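Local coordinates for protein glutamyl endopeptidase (Staphylococcus epidermidis, PDB 6PYM) that probably cleaves peptide bonds after glutamate and, less often, aspartate, as a secreted serine protease of the trypsin-like S1B family, here with its active-site serine replaced, at residues 197-200 / 201-204. The protein carries 1 engineered substitution. Residues are numbered along the deposited sequence; the frame is centred on the assembly and turned at random.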
loop_
_atom_site.group_PDB
_atom_site.type_symbol
_atom_site.label_atom_id
_atom_site.label_comp_id
_atom_site.label_asym_id
_atom_site.label_seq_id
_atom_site.Cartn_x
_atom_site.Cartn_y
_atom_site.Cartn_z
ATOM N N TYR A 197 6.833 4.883 8.192
ATOM C CA TYR A 197 7.085 6.227 7.696
ATOM C C TYR A 197 8.229 6.193 6.693
ATOM O O TYR A 197 9.293 5.631 6.974
ATOM C CB TYR A 197 7.475 7.096 8.884
ATOM C CG TYR A 197 7.662 8.564 8.611
ATOM C CD1 TYR A 197 6.725 9.288 7.887
ATOM C CD2 TYR A 197 8.757 9.240 9.124
ATOM C CE1 TYR A 197 6.878 10.640 7.671
ATOM C CE2 TYR A 197 8.920 10.596 8.909
ATOM C CZ TYR A 197 7.977 11.286 8.184
ATOM O OH TYR A 197 8.120 12.633 7.966
ATOM N N ILE A 198 8.016 6.790 5.526
ATOM C CA ILE A 198 9.036 6.752 4.488
ATOM C C ILE A 198 10.048 7.864 4.748
ATOM O O ILE A 198 10.016 8.932 4.125
ATOM C CB ILE A 198 8.396 6.780 3.089
ATOM C CG1 ILE A 198 7.501 5.546 2.912
ATOM C CG2 ILE A 198 9.463 6.840 1.994
ATOM C CD1 ILE A 198 6.591 5.593 1.695
ATOM N N ASN A 199 10.927 7.627 5.714
ATOM C CA ASN A 199 11.953 8.595 6.074
ATOM C C ASN A 199 13.143 8.484 5.116
ATOM O O ASN A 199 13.110 7.763 4.117
ATOM C CB ASN A 199 12.323 8.466 7.549
ATOM C CG ASN A 199 13.103 7.202 7.863
ATOM O OD1 ASN A 199 13.492 6.439 6.981
ATOM N ND2 ASN A 199 13.362 6.992 9.149
ATOM N N ASP A 200 14.226 9.208 5.421
ATOM C CA ASP A 200 15.365 9.254 4.505
ATOM C C ASP A 200 15.990 7.879 4.310
ATOM O O ASP A 200 16.417 7.537 3.201
ATOM C CB ASP A 200 16.406 10.262 4.995
ATOM C CG ASP A 200 15.928 11.696 4.879
ATOM O OD1 ASP A 200 14.994 11.956 4.090
ATOM O OD2 ASP A 200 16.502 12.566 5.569
ATOM N N PHE A 201 16.056 7.074 5.369
ATOM C CA PHE A 201 16.623 5.736 5.237
ATOM C C PHE A 201 15.740 4.836 4.381
ATOM O O PHE A 201 16.242 4.030 3.589
ATOM C CB PHE A 201 16.855 5.128 6.617
ATOM C CG PHE A 201 17.838 5.896 7.450
ATOM C CD1 PHE A 201 19.196 5.791 7.206
ATOM C CD2 PHE A 201 17.407 6.738 8.462
ATOM C CE1 PHE A 201 20.110 6.504 7.969
ATOM C CE2 PHE A 201 18.315 7.453 9.227
ATOM C CZ PHE A 201 19.667 7.334 8.978
ATOM N N VAL A 202 14.420 4.957 4.521
ATOM C CA VAL A 202 13.538 4.186 3.657
ATOM C C VAL A 202 13.681 4.646 2.214
ATOM O O VAL A 202 13.689 3.832 1.286
ATOM C CB VAL A 202 12.087 4.256 4.164
ATOM C CG1 VAL A 202 11.161 3.537 3.192
ATOM C CG2 VAL A 202 11.990 3.646 5.568
ATOM N N GLN A 203 13.808 5.955 2.006
ATOM C CA GLN A 203 13.973 6.475 0.653
ATOM C C GLN A 203 15.239 5.939 -0.004
ATOM O O GLN A 203 15.247 5.667 -1.209
ATOM C CB GLN A 203 13.954 8.000 0.676
ATOM C CG GLN A 203 12.580 8.545 1.017
ATOM C CD GLN A 203 12.582 10.028 1.290
ATOM O OE1 GLN A 203 13.207 10.801 0.558
ATOM N NE2 GLN A 203 11.901 10.446 2.348
ATOM N N GLN A 204 16.317 5.775 0.772
ATOM C CA GLN A 204 17.535 5.185 0.222
ATOM C C GLN A 204 17.298 3.745 -0.208
ATOM O O GLN A 204 17.721 3.337 -1.294
ATOM C CB GLN A 204 18.659 5.257 1.253
ATOM C CG GLN A 204 19.113 6.671 1.544
ATOM C CD GLN A 204 20.141 6.741 2.653
ATOM O OE1 GLN A 204 20.354 5.774 3.383
ATOM N NE2 GLN A 204 20.797 7.889 2.776
#
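Asn199 OD1 accepts from Val202 N at 3.0 Å, and the nitrogen lies almost straight out beyond the oxygen, with a C=O...N angle of 171°. The torsions explain the reach: CG sits between the backbone N and the carbonyl carbon (chi1 71°), which brings OD1 back to the N-H groups at the start of the helix although the bond from CA to CB points away from residues 201-204. Next to this bond, Asn199 ND2 comes to the edge of the Phe201 ring, 4.1 Å from CD2, with amide and ring planes inclined at 67°; ND2 also makes a weak hydrogen bond to Gly155 O. The bond to Val202 N, from the residue just before the helix, makes Asn199 the N-cap of helix 200-209, the C-terminal helix of this chymotrypsin-like fold, which follows strand 192-197 after an inverse gamma turn centred on Ile198. The backbone continues the pattern, Gln203 N donating to Asn199 O at 2.9 Å and Gln204 N to Asp200 O. The Gln203 side chain reaches back differently: CG is anti to the carbonyl carbon (chi1 -69°), and the extended chain brings NE2 to Ile198 O at 3.0 Å. That carbonyl oxygen lies near the Gln203 amide plane, whereas NE2 stands above the carbonyl plane. Asn120 ND2 also donates to Ile198 O, while Gln203 NE2 donates to Ser119 O, so both the turn and the helix start bond to adjacent residues. Ile198 CG2 touches two helix side chains, 3.7 Å from Gln203 CG and 3.9 Å from Val202 CG1, and the Ile198 side chain crosses each at about a right angle; Val202 also touches Tyr88 and Leu94.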